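Local coordinates for VirX1 (Cyanophage Syn10, PDB 6QGM), which iodinates diverse substrates as a viral halogenase, probably using reduced flavin as relatives of the tryptophan halogenase family do, at residues 369-372 against 373-377; 172-175 against 176-179; 502-505 against 506-510; 519-522 against 523-527; 393-396 against 397-401. All blocks are in the same frame, centred on the assembly; numbering follows the deposited sequence.

Interaction 1: residues 369-372 against 373-377; sequences LVYL and INQRD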
# COMPACT_ATOMS: atom_id res chain seq x y z
N LEU B 369 11.11 -3.81 24.27
CA LEU B 369 10.76 -3.57 25.69
C LEU B 369 11.64 -2.44 26.25
O LEU B 369 11.07 -1.53 26.89
CB LEU B 369 10.97 -4.87 26.48
CG LEU B 369 10.47 -4.82 27.92
CD1 LEU B 369 8.99 -4.48 27.95
CD2 LEU B 369 10.77 -6.15 28.60
N VAL B 370 12.96 -2.52 26.02
CA VAL B 370 13.95 -1.49 26.46
C VAL B 370 13.54 -0.15 25.86
O VAL B 370 13.65 0.88 26.58
CB VAL B 370 15.39 -1.87 26.06
CG1 VAL B 370 16.35 -0.70 26.19
CG2 VAL B 370 15.92 -3.04 26.87
N TYR B 371 13.07 -0.16 24.61
CA TYR B 371 12.66 1.05 23.86
C TYR B 371 11.51 1.73 24.59
O TYR B 371 11.60 2.94 24.85
CB TYR B 371 12.31 0.69 22.41
CG TYR B 371 11.77 1.84 21.61
CD1 TYR B 371 12.63 2.71 20.95
CD2 TYR B 371 10.42 2.09 21.52
CE1 TYR B 371 12.15 3.78 20.21
CE2 TYR B 371 9.92 3.16 20.82
CZ TYR B 371 10.79 4.01 20.15
OH TYR B 371 10.30 5.08 19.45
N LEU B 372 10.47 0.97 24.97
CA LEU B 372 9.26 1.52 25.64
C LEU B 372 9.59 1.95 27.07
O LEU B 372 9.06 2.99 27.52
CB LEU B 372 8.16 0.45 25.61
CG LEU B 372 7.52 0.19 24.25
CD1 LEU B 372 6.40 -0.81 24.37
CD2 LEU B 372 6.99 1.48 23.63
N ILE B 373 10.39 1.18 27.80
CA ILE B 373 10.70 1.48 29.23
C ILE B 373 11.56 2.75 29.32
O ILE B 373 11.35 3.52 30.28
CB ILE B 373 11.34 0.25 29.90
CG1 ILE B 373 10.29 -0.85 30.11
CG2 ILE B 373 12.04 0.63 31.19
CD1 ILE B 373 10.84 -2.15 30.66
N ASN B 374 12.45 3.00 28.35
CA ASN B 374 13.35 4.19 28.34
C ASN B 374 12.64 5.41 27.74
O ASN B 374 13.22 6.50 27.75
CB ASN B 374 14.66 3.94 27.59
CG ASN B 374 15.54 2.97 28.34
OD1 ASN B 374 15.31 2.71 29.52
ND2 ASN B 374 16.52 2.42 27.66
N GLN B 375 11.39 5.25 27.30
CA GLN B 375 10.60 6.33 26.67
C GLN B 375 10.22 7.36 27.75
O GLN B 375 10.67 8.50 27.62
CB GLN B 375 9.45 5.66 25.91
CG GLN B 375 8.83 6.52 24.83
CD GLN B 375 9.71 6.79 23.64
OE1 GLN B 375 10.27 7.88 23.52
NE2 GLN B 375 9.83 5.84 22.72
N ARG B 376 9.46 6.99 28.78
CA ARG B 376 9.03 7.93 29.86
C ARG B 376 9.19 7.28 31.24
O ARG B 376 8.21 7.14 31.97
CB ARG B 376 7.61 8.44 29.61
CG ARG B 376 7.44 9.17 28.29
CD ARG B 376 6.02 9.56 27.98
NE ARG B 376 5.21 8.45 27.50
CZ ARG B 376 3.95 8.57 27.13
NH1 ARG B 376 3.35 9.76 27.13
NH2 ARG B 376 3.29 7.50 26.72
N ASP B 377 10.43 6.90 31.56
CA ASP B 377 10.87 6.39 32.88
C ASP B 377 10.03 5.19 33.31
O ASP B 377 9.76 5.08 34.49
CB ASP B 377 10.84 7.54 33.90
CG ASP B 377 11.45 7.19 35.24
OD1 ASP B 377 12.38 6.36 35.25
OD2 ASP B 377 10.99 7.75 36.25
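Tyr371 and Gln375 run alongside each other and point the same way, with the glutamine amide turned 76° from the plane of the phenol ring. A chi1 of 175° carries the Tyr371 ring toward Gln375, whose chain bends at chi2 to bring NE2 within 3.3 Å of CE2 of Tyr371, an oblique approach without a hydrogen bond. Both polar ends look to the second subunit instead: Tyr371 OH bonds to Pro473 O and Gln375 OE1 to Arg472 N of that chain. Val370 and Asn374 are likewise parallel neighbours one turn apart, CG1 of Val370 lying 3.5 Å from ND2 of Asn374, which bonds to Leu26 O. On another side of the helix Leu369 and Ile373 slant across each other, CG of Leu369 meeting CD1 of Ile373 at 3.8 Å. The backbone carries the same spacing, with Ile373 N donating to Leu369 O at 2.9 Å and Asn374 N to Val370 O at 3.0 Å. Gln375 N then reaches back three residues to Leu372 O, a weak bond of 3.3 Å. At this step from i+4 to i+3 helix 360-373 gives way to the loop toward helix 382-408, a C-terminal helix turn buried against the second subunit.

Interaction 2: residues 172-175 against 176-179; sequences FGQY and LKEK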
# COMPACT_ATOMS: atom_id res chain seq x y z
N PHE B 172 26.25 -18.70 27.02
CA PHE B 172 26.09 -17.27 26.66
C PHE B 172 25.31 -16.58 27.77
O PHE B 172 25.72 -15.47 28.21
CB PHE B 172 25.42 -17.08 25.30
CG PHE B 172 25.31 -15.63 24.91
CD1 PHE B 172 26.46 -14.88 24.66
CD2 PHE B 172 24.09 -15.00 24.83
CE1 PHE B 172 26.37 -13.53 24.33
CE2 PHE B 172 24.01 -13.66 24.46
CZ PHE B 172 25.15 -12.93 24.21
N GLY B 173 24.21 -17.20 28.20
CA GLY B 173 23.40 -16.73 29.34
C GLY B 173 24.24 -16.63 30.60
O GLY B 173 24.17 -15.59 31.28
N GLN B 174 25.01 -17.67 30.90
CA GLN B 174 25.89 -17.74 32.09
C GLN B 174 26.89 -16.58 32.05
O GLN B 174 27.22 -16.06 33.12
CB GLN B 174 26.59 -19.11 32.18
CG GLN B 174 25.65 -20.23 32.59
CD GLN B 174 24.95 -19.91 33.89
OE1 GLN B 174 23.81 -19.46 33.91
NE2 GLN B 174 25.65 -20.10 34.99
N TYR B 175 27.34 -16.18 30.86
CA TYR B 175 28.30 -15.06 30.71
C TYR B 175 27.60 -13.75 31.09
O TYR B 175 28.11 -13.02 31.98
CB TYR B 175 28.88 -15.03 29.30
CG TYR B 175 29.97 -14.00 29.12
CD1 TYR B 175 31.28 -14.26 29.48
CD2 TYR B 175 29.68 -12.76 28.59
CE1 TYR B 175 32.27 -13.31 29.33
CE2 TYR B 175 30.66 -11.80 28.41
CZ TYR B 175 31.96 -12.08 28.77
OH TYR B 175 32.92 -11.13 28.59
N LEU B 176 26.45 -13.48 30.45
CA LEU B 176 25.65 -12.26 30.69
C LEU B 176 25.32 -12.15 32.18
O LEU B 176 25.36 -11.05 32.72
CB LEU B 176 24.38 -12.33 29.83
CG LEU B 176 24.61 -12.22 28.32
CD1 LEU B 176 23.29 -12.14 27.58
CD2 LEU B 176 25.47 -11.01 27.99
N LYS B 177 25.03 -13.28 32.82
CA LYS B 177 24.72 -13.41 34.27
C LYS B 177 25.89 -12.86 35.10
O LYS B 177 25.67 -11.91 35.89
CB LYS B 177 24.44 -14.87 34.61
CG LYS B 177 24.08 -15.14 36.07
CD LYS B 177 23.79 -16.60 36.33
CE LYS B 177 24.94 -17.31 37.02
NZ LYS B 177 24.43 -18.46 37.79
N GLU B 178 27.08 -13.44 34.94
CA GLU B 178 28.26 -13.19 35.80
C GLU B 178 28.85 -11.80 35.52
O GLU B 178 29.26 -11.14 36.50
CB GLU B 178 29.32 -14.28 35.70
CG GLU B 178 29.58 -14.95 34.37
CD GLU B 178 30.33 -16.27 34.52
OE1 GLU B 178 31.45 -16.23 35.10
OE2 GLU B 178 29.80 -17.34 34.05
N LYS B 179 28.84 -11.36 34.26
CA LYS B 179 29.58 -10.15 33.80
C LYS B 179 28.70 -8.89 33.79
O LYS B 179 29.24 -7.82 34.05
CB LYS B 179 30.14 -10.35 32.39
CG LYS B 179 31.11 -11.51 32.23
CD LYS B 179 32.29 -11.58 33.17
CE LYS B 179 32.74 -13.01 33.37
NZ LYS B 179 34.09 -13.10 33.98
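Tyr175 and Lys179 meet one turn apart on helix 169-181, the lysine's aliphatic chain laid across the phenol ring. CG of Lys179 sits over the centre of one face, 3.6 Å from the ring centroid and 13° off the normal, a clear CH-pi contact. A bend at chi2 (-53°) turns the rest of the lysine past the ring, so that CE also nears CE1 of Tyr175.

The main-chain polar groups are largely satisfied within the helix. Leu176 N gives its proton to Phe172 O at 3.1 Å, a nearly straight bond of 170°. Lys177 N reaches Gly173 O at 2.9 Å, and Lys179 N reaches Tyr175 O at the same length, 2.9 Å. Glu178 N donates to Gln174 O, but the position of that oxygen is less sure, so the bond deserves less weight. The ends of Gln174 and Lys177 do not pair: NE2 of Gln174 and NZ of Lys177 come to 3.5 Å, yet both are donors, and the two chains simply travel side by side.

On the buried side CD1 of Leu176 touches CE2 of Phe172 at 3.5 Å, while CG of Leu176 stands over the outer part of one ring face. Phe172 also meets Trp67 edge-to-face. Phe172 and Leu176 both pack on Met18 of helix 14-26, the helix following strand 6-10 in the Rossmann-type part of the fold, whereas Tyr175 reaches Asp66 and Trp67 of helix 64-67. The helix itself connects strand 164-168 to strand 187-198.

Interaction 3: residues 502-505 against 506-510; sequences LKHY and ESMVE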
# COMPACT_ATOMS: atom_id res chain seq x y z
N LEU B 502 34.35 -13.56 -14.61
CA LEU B 502 35.02 -14.88 -14.50
C LEU B 502 36.48 -14.65 -14.09
O LEU B 502 36.99 -15.41 -13.22
CB LEU B 502 34.91 -15.65 -15.81
CG LEU B 502 33.52 -16.20 -16.14
CD1 LEU B 502 33.50 -16.89 -17.49
CD2 LEU B 502 32.99 -17.12 -15.05
N LYS B 503 37.11 -13.61 -14.64
CA LYS B 503 38.50 -13.24 -14.27
C LYS B 503 38.50 -12.82 -12.80
O LYS B 503 39.34 -13.34 -12.05
CB LYS B 503 39.07 -12.13 -15.17
CG LYS B 503 40.59 -12.13 -15.24
CD LYS B 503 41.25 -10.78 -15.38
CE LYS B 503 42.68 -10.79 -14.87
NZ LYS B 503 43.43 -9.63 -15.41
N HIS B 504 37.57 -11.94 -12.40
CA HIS B 504 37.50 -11.39 -11.02
C HIS B 504 37.29 -12.54 -10.03
O HIS B 504 37.92 -12.50 -8.97
CB HIS B 504 36.43 -10.30 -10.89
CG HIS B 504 36.06 -9.96 -9.49
ND1 HIS B 504 36.68 -8.99 -8.75
CD2 HIS B 504 35.07 -10.42 -8.71
CE1 HIS B 504 36.10 -8.92 -7.56
NE2 HIS B 504 35.14 -9.79 -7.50
N TYR B 505 36.45 -13.53 -10.37
CA TYR B 505 36.18 -14.70 -9.50
C TYR B 505 37.50 -15.46 -9.32
O TYR B 505 37.93 -15.62 -8.16
CB TYR B 505 35.04 -15.55 -10.07
CG TYR B 505 34.95 -16.91 -9.42
CD1 TYR B 505 34.35 -17.07 -8.17
CD2 TYR B 505 35.50 -18.03 -10.02
CE1 TYR B 505 34.30 -18.31 -7.54
CE2 TYR B 505 35.44 -19.27 -9.41
CZ TYR B 505 34.87 -19.40 -8.16
OH TYR B 505 34.82 -20.63 -7.57
N GLU B 506 38.16 -15.88 -10.41
CA GLU B 506 39.38 -16.72 -10.35
C GLU B 506 40.42 -16.04 -9.46
O GLU B 506 41.03 -16.76 -8.64
CB GLU B 506 39.91 -17.06 -11.75
CG GLU B 506 39.08 -18.10 -12.49
CD GLU B 506 38.61 -19.35 -11.73
OE1 GLU B 506 39.43 -19.96 -10.98
OE2 GLU B 506 37.40 -19.72 -11.87
N SER B 507 40.58 -14.72 -9.55
CA SER B 507 41.60 -13.97 -8.77
C SER B 507 41.11 -13.75 -7.33
O SER B 507 41.96 -13.63 -6.43
CB SER B 507 41.98 -12.69 -9.44
OG SER B 507 40.85 -11.86 -9.56
N MET B 508 39.79 -13.69 -7.12
CA MET B 508 39.19 -13.49 -5.78
C MET B 508 39.40 -14.76 -4.95
O MET B 508 39.65 -14.64 -3.75
CB MET B 508 37.69 -13.18 -5.88
CG MET B 508 37.37 -11.74 -5.70
SD MET B 508 37.59 -11.28 -3.99
CE MET B 508 37.47 -9.52 -4.27
N VAL B 509 39.28 -15.94 -5.57
CA VAL B 509 39.47 -17.26 -4.91
C VAL B 509 40.94 -17.37 -4.50
O VAL B 509 41.19 -17.80 -3.36
CB VAL B 509 39.01 -18.44 -5.79
CG1 VAL B 509 37.53 -18.34 -6.07
CG2 VAL B 509 39.75 -18.58 -7.10
N GLU B 510 41.85 -16.95 -5.39
CA GLU B 510 43.32 -16.99 -5.16
C GLU B 510 43.65 -16.10 -3.95
O GLU B 510 44.45 -16.55 -3.11
CB GLU B 510 44.11 -16.57 -6.40
CG GLU B 510 45.57 -16.96 -6.30
CD GLU B 510 46.53 -16.33 -7.30
OE1 GLU B 510 46.08 -15.55 -8.18
OE2 GLU B 510 47.73 -16.62 -7.18
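His504 and Tyr505 both swing CG opposite their backbone nitrogens, each chi1 near 165°, which carries each ring along the helix toward the residue four positions on. The chi1 of Met508, -102°, sets its CG over one face of the imidazole, toward the rim, 3.8 Å from the centroid of the His504 ring in a CH-pi contact. The bend at chi2 then directs SD, which stands obliquely to the ring and farther off, and CE beyond it returns to 3.6 Å from CE1 of His504.

Tyr505 pairs with Val509 in the same i, i+4 fashion. CG1 of the valine approaches one face of the phenol, 3.8 Å from the centroid and again displaced toward the rim, nearest to CE1 and CZ. The edge of the ring is met by Glu506: its OE2 lies in the ring plane, 3.1 Å from CD2 of Tyr505, with the carboxylate turned 78° to the ring. An acceptor facing ring hydrogens in this way is probably favourable.

The two pairs sit side by side on the same turn of helix 494-512, an amphipathic stretch near the C-terminal end of the chain. Met508 rests on Tyr139 of helix 137-143 and on Pro155, and the imidazole of His504 also meets Phe104, so one side of the helix is packed inward while Lys503, Glu506 and Ser507 face solvent.

Main-chain bonds keep the regular spacing, among them Glu506 N to Leu502 O at 3.1 Å and Val509 N to Tyr505 O at 2.9 Å. OG of Ser507 lies 3.1 Å from His504 O, with Lys503 O also within reach of its single proton.

Interaction 4: residues 519-522 against 523-527; sequences YEFL and RDEIY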
# COMPACT_ATOMS: atom_id res chain seq x y z
N TYR B 519 39.29 -21.41 11.71
CA TYR B 519 39.91 -21.99 12.92
C TYR B 519 41.14 -21.16 13.30
O TYR B 519 41.27 -20.75 14.47
CB TYR B 519 40.24 -23.48 12.71
CG TYR B 519 41.21 -23.99 13.74
CD1 TYR B 519 40.79 -24.30 15.01
CD2 TYR B 519 42.56 -24.07 13.45
CE1 TYR B 519 41.70 -24.69 15.99
CE2 TYR B 519 43.48 -24.44 14.41
CZ TYR B 519 43.05 -24.76 15.68
OH TYR B 519 43.92 -25.17 16.64
N GLU B 520 42.02 -20.93 12.33
CA GLU B 520 43.25 -20.11 12.51
C GLU B 520 42.85 -18.73 13.05
O GLU B 520 43.47 -18.29 14.03
CB GLU B 520 44.03 -19.99 11.20
CG GLU B 520 44.73 -21.27 10.78
CD GLU B 520 45.36 -21.21 9.39
OE1 GLU B 520 44.86 -20.43 8.55
OE2 GLU B 520 46.44 -21.87 9.20
N PHE B 521 41.85 -18.07 12.45
CA PHE B 521 41.41 -16.71 12.85
C PHE B 521 40.98 -16.75 14.31
O PHE B 521 41.46 -15.91 15.09
CB PHE B 521 40.28 -16.17 11.97
CG PHE B 521 39.95 -14.71 12.19
CD1 PHE B 521 39.13 -14.31 13.25
CD2 PHE B 521 40.47 -13.73 11.37
CE1 PHE B 521 38.84 -12.97 13.44
CE2 PHE B 521 40.17 -12.40 11.57
CZ PHE B 521 39.36 -12.02 12.60
N LEU B 522 40.12 -17.70 14.68
CA LEU B 522 39.58 -17.85 16.05
C LEU B 522 40.75 -18.05 17.02
O LEU B 522 40.79 -17.37 18.06
CB LEU B 522 38.59 -19.01 16.10
CG LEU B 522 37.19 -18.75 15.53
CD1 LEU B 522 36.39 -20.05 15.38
CD2 LEU B 522 36.42 -17.77 16.40
N ARG B 523 41.68 -18.95 16.66
CA ARG B 523 42.83 -19.35 17.51
C ARG B 523 43.69 -18.12 17.80
O ARG B 523 44.05 -17.91 18.98
CB ARG B 523 43.63 -20.45 16.82
CG ARG B 523 44.76 -21.02 17.67
CD ARG B 523 45.70 -21.87 16.84
NE ARG B 523 46.31 -21.04 15.82
CZ ARG B 523 46.81 -21.48 14.66
NH1 ARG B 523 46.80 -22.78 14.38
NH2 ARG B 523 47.28 -20.62 13.78
N ASP B 524 43.99 -17.31 16.77
CA ASP B 524 44.98 -16.20 16.82
C ASP B 524 44.31 -14.93 17.34
O ASP B 524 44.95 -14.25 18.16
CB ASP B 524 45.65 -16.02 15.46
CG ASP B 524 46.43 -17.25 15.02
OD1 ASP B 524 46.98 -17.93 15.91
OD2 ASP B 524 46.47 -17.52 13.80
N GLU B 525 43.06 -14.64 16.94
CA GLU B 525 42.38 -13.34 17.23
C GLU B 525 41.53 -13.41 18.50
O GLU B 525 41.41 -12.37 19.16
CB GLU B 525 41.48 -12.93 16.07
CG GLU B 525 42.14 -12.95 14.71
CD GLU B 525 43.33 -12.02 14.54
OE1 GLU B 525 43.21 -10.85 14.91
OE2 GLU B 525 44.37 -12.48 14.05
N ILE B 526 40.88 -14.54 18.80
CA ILE B 526 39.80 -14.60 19.84
C ILE B 526 40.24 -15.48 21.01
O ILE B 526 40.23 -14.97 22.14
CB ILE B 526 38.47 -15.10 19.23
CG1 ILE B 526 37.83 -14.09 18.28
CG2 ILE B 526 37.51 -15.55 20.32
CD1 ILE B 526 37.76 -12.65 18.75
N TYR B 527 40.58 -16.74 20.74
CA TYR B 527 40.86 -17.76 21.78
C TYR B 527 42.30 -17.56 22.29
O TYR B 527 42.45 -17.36 23.51
CB TYR B 527 40.51 -19.17 21.25
CG TYR B 527 39.02 -19.45 21.23
CD1 TYR B 527 38.40 -20.03 22.32
CD2 TYR B 527 38.24 -19.15 20.13
CE1 TYR B 527 37.03 -20.28 22.33
CE2 TYR B 527 36.88 -19.40 20.12
CZ TYR B 527 36.27 -19.96 21.22
OH TYR B 527 34.93 -20.20 21.23
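Tyr519 O accepts from Arg523 N at 2.9 Å in ordinary alpha-helical fashion, but by the end of helix 518-527 the spacing widens and Leu522 O takes protons from both Ile526 N and Tyr527 N. The i+5 bond from Tyr527 N is 2.8 Å long and almost straight at 175°, while Ile526 N comes in from above the carbonyl plane. This is a pi-type turn, closing the last helix of the chain.

Phe521 and Glu525 make a centred CH-pi contact. With chi1 at -171° the phenyl ring extends toward the next turn, and CG of Glu525 settles over its middle, 3.4 Å from the centroid and only 7° off the normal. The glutamate carboxylate carries on past the ring to a salt bridge with Arg148, and Phe521 also meets the ring of Phe159. Leu522 and Tyr527 point the same way, CB of the leucine 4.0 Å from CD2 of the tyrosine. Tyr527 stacks on Trp287 and bonds through OH to Ala73 O, tying the helix end to the body of the chain.

Arg523 reaches back past Tyr519 and Glu520. Its guanidinium stands nearly perpendicular to the tyrosine ring, with NH1 3.7 Å from CE2 of Tyr519, and CA and CB of Glu520 lie over one face of the guanidinium, toward its rim. Side-on, it forms a salt bridge with the neighbouring Asp524 through two nitrogens: NE meets OD1 of Asp524 at 3.2 Å from above the carboxylate plane, whereas NH2 reaches OD2 of Asp524 on its syn side.

Interaction 5: residues 393-396 against 397-401; sequences DHQI and DSFSD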
# COMPACT_ATOMS: atom_id res chain seq x y z
N ASP B 393 4.50 -9.34 16.20
CA ASP B 393 3.61 -10.20 15.39
C ASP B 393 3.96 -10.06 13.90
O ASP B 393 4.17 -11.09 13.25
CB ASP B 393 2.15 -9.83 15.61
CG ASP B 393 1.18 -10.79 14.95
OD1 ASP B 393 1.04 -11.92 15.50
OD2 ASP B 393 0.62 -10.42 13.90
N HIS B 394 4.01 -8.84 13.37
CA HIS B 394 4.36 -8.55 11.95
C HIS B 394 5.66 -9.28 11.60
O HIS B 394 5.73 -9.91 10.52
CB HIS B 394 4.50 -7.05 11.67
CG HIS B 394 4.38 -6.72 10.22
ND1 HIS B 394 5.40 -6.96 9.32
CD2 HIS B 394 3.36 -6.22 9.50
CE1 HIS B 394 5.01 -6.63 8.11
NE2 HIS B 394 3.75 -6.17 8.19
N GLN B 395 6.65 -9.21 12.49
CA GLN B 395 8.02 -9.70 12.25
C GLN B 395 8.00 -11.23 12.11
O GLN B 395 8.57 -11.74 11.13
CB GLN B 395 8.96 -9.27 13.37
CG GLN B 395 10.31 -9.95 13.29
CD GLN B 395 11.44 -9.05 13.71
OE1 GLN B 395 12.11 -9.27 14.73
NE2 GLN B 395 11.66 -8.02 12.90
N ILE B 396 7.38 -11.92 13.05
CA ILE B 396 7.38 -13.42 13.07
C ILE B 396 6.53 -13.94 11.91
O ILE B 396 6.85 -15.01 11.38
CB ILE B 396 6.96 -13.96 14.45
CG1 ILE B 396 7.48 -15.38 14.64
CG2 ILE B 396 5.47 -13.84 14.67
CD1 ILE B 396 7.37 -15.88 16.05
N ASP B 397 5.51 -13.19 11.48
CA ASP B 397 4.70 -13.54 10.28
C ASP B 397 5.56 -13.40 9.02
O ASP B 397 5.52 -14.32 8.15
CB ASP B 397 3.42 -12.69 10.19
CG ASP B 397 2.26 -13.26 11.02
OD1 ASP B 397 2.41 -14.39 11.60
OD2 ASP B 397 1.18 -12.59 11.06
N SER B 398 6.31 -12.30 8.90
CA SER B 398 7.28 -12.04 7.81
C SER B 398 8.25 -13.22 7.70
O SER B 398 8.35 -13.83 6.62
CB SER B 398 8.02 -10.75 8.02
OG SER B 398 7.12 -9.66 7.99
N PHE B 399 8.93 -13.54 8.81
CA PHE B 399 10.02 -14.54 8.83
C PHE B 399 9.45 -15.93 8.54
O PHE B 399 10.15 -16.69 7.86
CB PHE B 399 10.80 -14.46 10.15
CG PHE B 399 12.00 -13.56 10.08
CD1 PHE B 399 13.17 -14.01 9.49
CD2 PHE B 399 11.94 -12.25 10.54
CE1 PHE B 399 14.27 -13.18 9.36
CE2 PHE B 399 13.04 -11.42 10.41
CZ PHE B 399 14.20 -11.89 9.84
N SER B 400 8.25 -16.25 9.04
CA SER B 400 7.61 -17.58 8.83
C SER B 400 7.27 -17.76 7.34
O SER B 400 7.51 -18.88 6.83
CB SER B 400 6.41 -17.79 9.74
OG SER B 400 5.40 -16.84 9.48
N ASP B 401 6.78 -16.71 6.67
CA ASP B 401 6.57 -16.69 5.19
C ASP B 401 7.90 -16.90 4.45
O ASP B 401 7.93 -17.69 3.49
CB ASP B 401 5.92 -15.39 4.72
CG ASP B 401 4.40 -15.40 4.75
OD1 ASP B 401 3.83 -16.49 4.79
OD2 ASP B 401 3.82 -14.32 4.76
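Asp397 faces Asp393 one turn back along helix 382-408, and its side chain can be followed outward atom by atom. CB lies 3.5 Å from Asp393 O, the carbonyl that also accepts from Asp397 N. With chi1 at -85°, CG stays on the side of the backbone nitrogen and remains close to that same carbonyl. OD1 turns to Lys332, with which it forms a salt bridge. OD2 ends 3.6 Å from OD2 of Asp393, the two carboxylates crossing at a slant with their planes 69° apart.

Two like charges this close would normally repel, but Lys332 also forms a salt bridge with OD1 of Asp393. One ammonium thus serves both acids and probably offsets much of their mutual repulsion. Met432 of the second subunit packs on Asp393.

Elsewhere around the helix, Gln395 and Phe399 lie side by side, CG of the glutamine 3.9 Å from CD2 of the phenylalanine, with amide and ring nearly perpendicular. Gln395 O sits close to the plane of the phenyl ring at its edge, besides accepting from Phe399 N at 3.0 Å. Both side chains rest on Leu360 of helix 360-373.

Two serines turn back onto the main chain: OG of Ser398 lies 2.9 Å from His394 O, and OG of Ser400 lies 3.0 Å from Ile396 O, with Asp397 O also within reach of its one proton. Each has a further polar partner, Gln439 for Ser398 and Lys247 for Ser400. Serine hydroxyls lying close to carbonyls of the preceding turn are a common feature of alpha-helices; here they belong to helix 382-408, which packs against helix 360-373.

Along the chain the order is interaction 2, 1, 5, 3, 4, each a local contact between residues about one turn apart. Interactions 1 and 5 lie on consecutive helices, 360-373 and 382-408, with centres about 24 Å apart. Interactions 3 and 4 follow on helices 494-512 and 518-527, centres about 26 Å apart. Interaction 2, on helix 169-181, lies about 22 Å from interaction 4 and 23 Å from interaction 1, centre to centre, and shares helix 14-26 with interaction 1 as a packing partner. None of the five touches another, but helices 360-373 and 382-408 pack together, so interactions 1 and 5 belong to one helical layer that also meets the second subunit.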